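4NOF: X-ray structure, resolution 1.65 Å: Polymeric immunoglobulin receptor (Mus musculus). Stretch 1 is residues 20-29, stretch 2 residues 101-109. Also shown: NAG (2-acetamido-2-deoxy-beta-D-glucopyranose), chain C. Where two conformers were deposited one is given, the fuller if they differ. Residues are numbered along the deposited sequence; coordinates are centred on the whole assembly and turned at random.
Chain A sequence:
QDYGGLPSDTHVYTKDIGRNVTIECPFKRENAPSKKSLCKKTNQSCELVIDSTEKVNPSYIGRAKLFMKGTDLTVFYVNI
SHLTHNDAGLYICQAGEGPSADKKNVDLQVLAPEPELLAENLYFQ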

ATOM      1  N   ASN A  20      11.006  -8.596  -0.446  1.00 23.51           N
ATOM      2  CA  ASN A  20       9.742  -8.086  -1.005  1.00 23.42           C
ATOM      3  C   ASN A  20       8.627  -8.231  -0.007  1.00 22.91           C
ATOM      4  O   ASN A  20       8.697  -9.046   0.906  1.00 23.73           O
ATOM      5  CB  ASN A  20       9.388  -8.763  -2.335  1.00 26.04           C
ATOM      6  CG  ASN A  20       8.780 -10.146  -2.163  1.00 29.48           C
ATOM      7  OD1 ASN A  20       7.570 -10.309  -1.926  1.00 30.66           O
ATOM      8  ND2 ASN A  20       9.636 -11.165  -2.283  1.00 37.34           N
ATOM      9  N   VAL A  21       7.600  -7.402  -0.150  1.00 18.12           N
ATOM     10  CA  VAL A  21       6.422  -7.483   0.680  1.00 19.09           C
ATOM     11  C   VAL A  21       5.201  -7.439  -0.207  1.00 20.08           C
ATOM     12  O   VAL A  21       5.174  -6.692  -1.192  1.00 20.52           O
ATOM     13  CB  VAL A  21       6.360  -6.352   1.742  1.00 19.05           C
ATOM     14  CG1 VAL A  21       6.308  -4.951   1.122  1.00 18.45           C
ATOM     15  CG2 VAL A  21       5.191  -6.560   2.667  1.00 20.19           C
ATOM     16  N   THR A  22       4.202  -8.233   0.147  1.00 19.43           N
ATOM     17  CA  THR A  22       2.897  -8.153  -0.480  1.00 20.10           C
ATOM     18  C   THR A  22       1.920  -7.557   0.507  1.00 19.81           C
ATOM     19  O   THR A  22       1.560  -8.176   1.508  1.00 20.16           O
ATOM     20  CB  THR A  22       2.385  -9.525  -0.959  1.00 23.27           C
ATOM     21  OG1 THR A  22       3.307 -10.039  -1.925  1.00 23.39           O
ATOM     22  CG2 THR A  22       0.989  -9.365  -1.596  1.00 24.43           C
ATOM     23  N   ILE A  23       1.485  -6.327   0.228  1.00 17.70           N
ATOM     24  CA  ILE A  23       0.534  -5.588   1.073  1.00 18.30           C
ATOM     25  C   ILE A  23      -0.894  -5.940   0.641  1.00 17.70           C
ATOM     26  O   ILE A  23      -1.209  -5.872  -0.531  1.00 17.54           O
ATOM     27  CB  ILE A  23       0.753  -4.060   0.925  1.00 18.42           C
ATOM     28  CG1 ILE A  23       2.152  -3.667   1.396  1.00 19.46           C
ATOM     29  CG2 ILE A  23      -0.326  -3.270   1.676  1.00 19.14           C
ATOM     30  CD1 ILE A  23       2.544  -2.248   1.052  1.00 21.23           C
ATOM     31  N   GLU A  24      -1.728  -6.317   1.599  1.00 17.61           N
ATOM     32  CA  GLU A  24      -3.124  -6.644   1.390  1.00 20.00           C
ATOM     33  C   GLU A  24      -4.015  -5.436   1.658  1.00 20.28           C
ATOM     34  O   GLU A  24      -3.978  -4.836   2.760  1.00 20.73           O
ATOM     35  CB  GLU A  24      -3.534  -7.780   2.323  1.00 26.74           C
ATOM     36  CG  GLU A  24      -4.939  -8.291   2.042  1.00 31.23           C
ATOM     37  CD  GLU A  24      -5.247  -9.591   2.780  1.00 38.37           C
ATOM     38  OE1 GLU A  24      -4.490 -10.571   2.591  1.00 45.00           O
ATOM     39  OE2 GLU A  24      -6.246  -9.625   3.527  1.00 41.86           O
ATOM     40  N   CYS A  25      -4.848  -5.094   0.684  1.00 17.92           N
ATOM     41  CA  CYS A  25      -5.729  -3.929   0.757  1.00 19.28           C
ATOM     42  C   CYS A  25      -7.186  -4.381   0.609  1.00 18.48           C
ATOM     43  O   CYS A  25      -7.689  -4.508  -0.517  1.00 18.39           O
ATOM     44  CB  CYS A  25      -5.392  -2.954  -0.370  1.00 19.10           C
ATOM     45  SG  CYS A  25      -3.723  -2.248  -0.221  1.00 20.71           S
ATOM     46  N   PRO A  26      -7.864  -4.624   1.733  1.00 19.32           N
ATOM     47  CA  PRO A  26      -9.283  -4.995   1.688  1.00 20.94           C
ATOM     48  C   PRO A  26     -10.208  -3.845   1.358  1.00 20.90           C
ATOM     49  O   PRO A  26      -9.916  -2.700   1.664  1.00 20.90           O
ATOM     50  CB  PRO A  26      -9.592  -5.500   3.119  1.00 22.50           C
ATOM     51  CG  PRO A  26      -8.378  -5.257   3.939  1.00 24.50           C
ATOM     52  CD  PRO A  26      -7.334  -4.556   3.107  1.00 21.91           C
ATOM     53  N   PHE A  27     -11.335  -4.153   0.720  1.00 20.34           N
ATOM     54  CA  PHE A  27     -12.359  -3.165   0.468  1.00 19.80           C
ATOM     55  C   PHE A  27     -13.730  -3.843   0.375  1.00 22.97           C
ATOM     56  O   PHE A  27     -13.817  -5.073   0.354  1.00 23.41           O
ATOM     57  CB  PHE A  27     -12.057  -2.356  -0.797  1.00 20.62           C
ATOM     58  CG  PHE A  27     -11.968  -3.174  -2.049  1.00 20.26           C
ATOM     59  CD1 PHE A  27     -10.765  -3.777  -2.437  1.00 19.29           C
ATOM     60  CD2 PHE A  27     -13.083  -3.392  -2.826  1.00 21.20           C
ATOM     61  CE1 PHE A  27     -10.693  -4.566  -3.591  1.00 20.80           C
ATOM     62  CE2 PHE A  27     -13.016  -4.151  -3.993  1.00 21.88           C
ATOM     63  CZ  PHE A  27     -11.831  -4.747  -4.378  1.00 20.83           C
ATOM     64  N   LYS A  28     -14.761  -3.011   0.243  1.00 24.78           N
ATOM     65  CA  LYS A  28     -16.148  -3.455   0.183  1.00 27.86           C
ATOM     66  C   LYS A  28     -16.720  -3.366  -1.214  1.00 25.81           C
ATOM     67  O   LYS A  28     -16.235  -2.649  -2.079  1.00 24.21           O
ATOM     68  CB  LYS A  28     -17.022  -2.612   1.119  1.00 28.65           C
ATOM     69  CG  LYS A  28     -16.524  -2.531   2.546  1.00 32.56           C
ATOM     70  CD  LYS A  28     -16.604  -3.857   3.257  1.00 36.20           C
ATOM     71  CE  LYS A  28     -16.558  -3.648   4.764  1.00 39.93           C
ATOM     72  NZ  LYS A  28     -16.310  -4.948   5.434  1.00 42.67           N
ATOM     73  N   ARG A  29     -17.815  -4.084  -1.423  1.00 28.84           N
ATOM     74  CA  ARG A  29     -18.459  -4.137  -2.743  1.00 31.22           C
ATOM     75  C   ARG A  29     -18.767  -2.767  -3.355  1.00 28.07           C
ATOM     76  O   ARG A  29     -18.543  -2.560  -4.546  1.00 28.93           O
ATOM     77  CB  ARG A  29     -19.729  -5.011  -2.662  1.00 38.47           C
ATOM     78  CG  ARG A  29     -20.262  -5.460  -4.010  1.00 46.08           C
ATOM     79  CD  ARG A  29     -21.447  -6.399  -3.849  1.00 53.75           C
ATOM     80  NE  ARG A  29     -22.649  -5.698  -3.385  1.00 59.71           N
ATOM     81  CZ  ARG A  29     -23.079  -5.636  -2.123  1.00 66.37           C
ATOM     82  NH1 ARG A  29     -22.415  -6.234  -1.133  1.00 69.42           N
ATOM     83  NH2 ARG A  29     -24.195  -4.964  -1.847  1.00 66.97           N
TER
HETATM   84  C1  NAG C 301       9.267 -12.561  -2.150  1.00 46.25           C
HETATM   85  C2  NAG C 301      10.169 -13.514  -2.924  1.00 53.54           C
HETATM   86  C3  NAG C 301       9.710 -14.952  -2.715  1.00 55.33           C
HETATM   87  C4  NAG C 301       9.595 -15.277  -1.230  1.00 54.58           C
HETATM   88  C5  NAG C 301       8.723 -14.231  -0.539  1.00 53.09           C
HETATM   89  C6  NAG C 301       8.660 -14.426   0.971  1.00 55.36           C
HETATM   90  C7  NAG C 301      11.156 -12.472  -4.921  1.00 59.01           C
HETATM   91  C8  NAG C 301      11.053 -12.213  -6.400  1.00 62.87           C
HETATM   92  N2  NAG C 301      10.188 -13.188  -4.341  1.00 55.42           N
HETATM   93  O3  NAG C 301      10.637 -15.827  -3.318  1.00 59.29           O
HETATM   94  O4  NAG C 301       9.037 -16.571  -1.077  1.00 54.06           O
HETATM   95  O5  NAG C 301       9.256 -12.946  -0.785  1.00 51.54           O
HETATM   96  O6  NAG C 301       7.476 -13.833   1.456  1.00 50.80           O
HETATM   97  O7  NAG C 301      12.117 -12.023  -4.309  1.00 65.42           O
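Stretch 2, residues 101-109: ADKKNVDLQ

Two strands can pack together without sharing a single backbone ladder, and this receptor domain offers a compact example. Residues 102-109 form an extended strand that runs roughly antiparallel to strand 21-26, with a crossing angle of 152° and a closest axial approach of 6.7 Å. Along the apolar half the gap is spanned by side chains, and the strand's alternation decides which ones: Asp102, Lys104, Val106 and Leu108 direct their CA-to-CB bonds toward stretch 1, whereas Lys103 points away and Asn105 and Asp107 lie out of reach.

The buried end is purely apolar. Leu108, with chi1 t and chi2 p, sets CD1 4.2 Å and CD2 4.3 Å from CG1 of Val21, a p rotamer. Two residues along each strand, Val106, with chi1 t, turns both methyls to Ile23 (m, t): its CG2 lies 3.8 Å and its CG1 4.1 Å from CG2 of Ile23. The CA atoms stand 8.7 Å apart for Val21 and Leu108 but 7.9 Å for Ile23 and Val106.

Toward the other end the spacing narrows further, to 5.3 Å between CA of Phe27 and CA of Asp102, and the contact becomes mixed, with an aliphatic stem on a proline ring and then a hydrogen bond. Lys104 starts toward its neighbour, CG lying 3.9 Å from CD of Pro26, but its end leads away; the stem packs while NZ finds a hydrogen bond elsewhere in the structure. Asp102, in the m rotamer, places OD2 2.8 Å from N of Lys28, accepting a nearly straight hydrogen bond, N-H...OD2 angle 164°. Phe27 (chi1 60°) turns its ring end away, leaving CB 3.6 Å from OD2 of Asp102. Two waters bridge the junction, donating to O of Pro26 and to O of Asp102 or Lys103.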

ATOM      1  N   ALA A 101     -14.722   6.091   0.560  1.00 19.21           N
ATOM      2  CA  ALA A 101     -13.606   5.205   0.174  1.00 19.74           C
ATOM      3  C   ALA A 101     -13.290   4.182   1.263  1.00 20.15           C
ATOM      4  O   ALA A 101     -13.408   4.460   2.455  1.00 19.85           O
ATOM      5  CB  ALA A 101     -12.382   6.028  -0.171  1.00 21.05           C
ATOM      6  N   ASP A 102     -12.903   2.976   0.863  1.00 19.81           N
ATOM      7  CA  ASP A 102     -12.451   1.986   1.831  1.00 20.15           C
ATOM      8  C   ASP A 102     -10.943   2.157   1.993  1.00 21.65           C
ATOM      9  O   ASP A 102     -10.223   2.121   0.994  1.00 21.03           O
ATOM     10  CB  ASP A 102     -12.799   0.577   1.362  1.00 21.99           C
ATOM     11  CG  ASP A 102     -14.304   0.347   1.228  1.00 25.31           C
ATOM     12  OD1 ASP A 102     -15.072   0.724   2.152  1.00 28.90           O
ATOM     13  OD2 ASP A 102     -14.725  -0.199   0.186  1.00 24.95           O
ATOM     14  N   LYS A 103     -10.486   2.347   3.235  1.00 20.83           N
ATOM     15  CA  LYS A 103      -9.076   2.617   3.513  1.00 23.18           C
ATOM     16  C   LYS A 103      -8.562   1.576   4.475  1.00 22.97           C
ATOM     17  O   LYS A 103      -9.316   1.048   5.320  1.00 24.82           O
ATOM     18  CB  LYS A 103      -8.875   4.016   4.093  1.00 24.78           C
ATOM     19  CG  LYS A 103      -9.191   5.161   3.164  1.00 27.87           C
ATOM     20  CD  LYS A 103      -9.064   6.462   3.938  1.00 33.68           C
ATOM     21  CE  LYS A 103      -9.522   7.645   3.129  1.00 40.02           C
ATOM     22  NZ  LYS A 103      -9.194   8.920   3.824  1.00 44.03           N
ATOM     23  N   LYS A 104      -7.288   1.228   4.336  1.00 19.04           N
ATOM     24  CA  LYS A 104      -6.621   0.334   5.262  1.00 18.68           C
ATOM     25  C   LYS A 104      -5.250   0.935   5.589  1.00 17.86           C
ATOM     26  O   LYS A 104      -4.457   1.246   4.676  1.00 16.66           O
ATOM     27  CB  LYS A 104      -6.448  -1.065   4.660  1.00 20.86           C
ATOM     28  CG  LYS A 104      -5.643  -2.066   5.508  1.00 22.48           C
ATOM     29  CD  LYS A 104      -6.359  -2.450   6.777  1.00 25.02           C
ATOM     30  CE  LYS A 104      -5.426  -3.220   7.692  1.00 26.65           C
ATOM     31  NZ  LYS A 104      -6.100  -3.590   8.977  1.00 30.74           N
ATOM     32  N   ASN A 105      -4.978   1.101   6.880  1.00 16.57           N
ATOM     33  CA  ASN A 105      -3.692   1.564   7.324  1.00 15.72           C
ATOM     34  C   ASN A 105      -2.670   0.405   7.391  1.00 16.19           C
ATOM     35  O   ASN A 105      -2.956  -0.646   7.965  1.00 16.99           O
ATOM     36  CB  ASN A 105      -3.818   2.233   8.714  1.00 16.52           C
ATOM     37  CG  ASN A 105      -4.636   3.504   8.663  1.00 18.53           C
ATOM     38  OD1 ASN A 105      -4.327   4.413   7.892  1.00 19.65           O
ATOM     39  ND2 ASN A 105      -5.671   3.570   9.471  1.00 18.16           N
ATOM     40  N   VAL A 106      -1.464   0.671   6.897  1.00 16.14           N
ATOM     41  CA  VAL A 106      -0.384  -0.272   6.788  1.00 17.36           C
ATOM     42  C   VAL A 106       0.910   0.370   7.281  1.00 16.75           C
ATOM     43  O   VAL A 106       1.155   1.567   7.052  1.00 17.17           O
ATOM     44  CB  VAL A 106      -0.199  -0.679   5.302  1.00 18.22           C
ATOM     45  CG1 VAL A 106       1.068  -1.492   5.096  1.00 18.67           C
ATOM     46  CG2 VAL A 106      -1.438  -1.449   4.828  1.00 18.94           C
ATOM     47  N   ASP A 107       1.726  -0.391   8.013  1.00 15.94           N
ATOM     48  CA  ASP A 107       3.029   0.091   8.466  1.00 16.59           C
ATOM     49  C   ASP A 107       4.070  -0.910   7.993  1.00 17.24           C
ATOM     50  O   ASP A 107       3.938  -2.113   8.248  1.00 19.41           O
ATOM     51  CB  ASP A 107       3.056   0.198   9.997  1.00 18.43           C
ATOM     52  CG  ASP A 107       4.203   1.000  10.537  1.00 22.37           C
ATOM     53  OD1 ASP A 107       5.061   1.536   9.805  1.00 22.41           O
ATOM     54  OD2 ASP A 107       4.231   1.143  11.779  1.00 26.76           O
ATOM     55  N   LEU A 108       5.034  -0.422   7.215  1.00 16.27           N
ATOM     56  CA  LEU A 108       6.140  -1.228   6.756  0.50 15.56           C
ATOM     57  C   LEU A 108       7.377  -0.920   7.591  1.00 15.77           C
ATOM     58  O   LEU A 108       7.852   0.200   7.646  1.00 16.70           O
ATOM     59  CB  LEU A 108       6.412  -0.968   5.273  0.50 15.41           C
ATOM     60  CG  LEU A 108       7.511  -1.824   4.676  0.50 14.89           C
ATOM     61  CD1 LEU A 108       7.217  -3.308   4.850  0.50 14.69           C
ATOM     62  CD2 LEU A 108       7.670  -1.464   3.199  0.50 15.46           C
ATOM     63  N   GLN A 109       7.873  -1.934   8.279  1.00 16.02           N
ATOM     64  CA  GLN A 109       9.132  -1.843   8.998  1.00 16.86           C
ATOM     65  C   GLN A 109      10.171  -2.589   8.177  1.00 15.90           C
ATOM     66  O   GLN A 109       9.977  -3.765   7.825  1.00 17.51           O
ATOM     67  CB  GLN A 109       8.971  -2.446  10.405  1.00 18.50           C
ATOM     68  CG  GLN A 109      10.293  -2.496  11.174  1.00 20.13           C
ATOM     69  CD  GLN A 109      10.103  -3.004  12.606  1.00 22.86           C
ATOM     70  OE1 GLN A 109      10.132  -4.210  12.862  1.00 27.20           O
ATOM     71  NE2 GLN A 109       9.887  -2.080  13.521  1.00 20.62           N
TER
HETATM   72  O   HOH W   1      -8.430  -0.469   0.788  1.00 30.68           O
HETATM   73  O   HOH W   2     -10.536  -1.392   4.128  1.00 37.19           O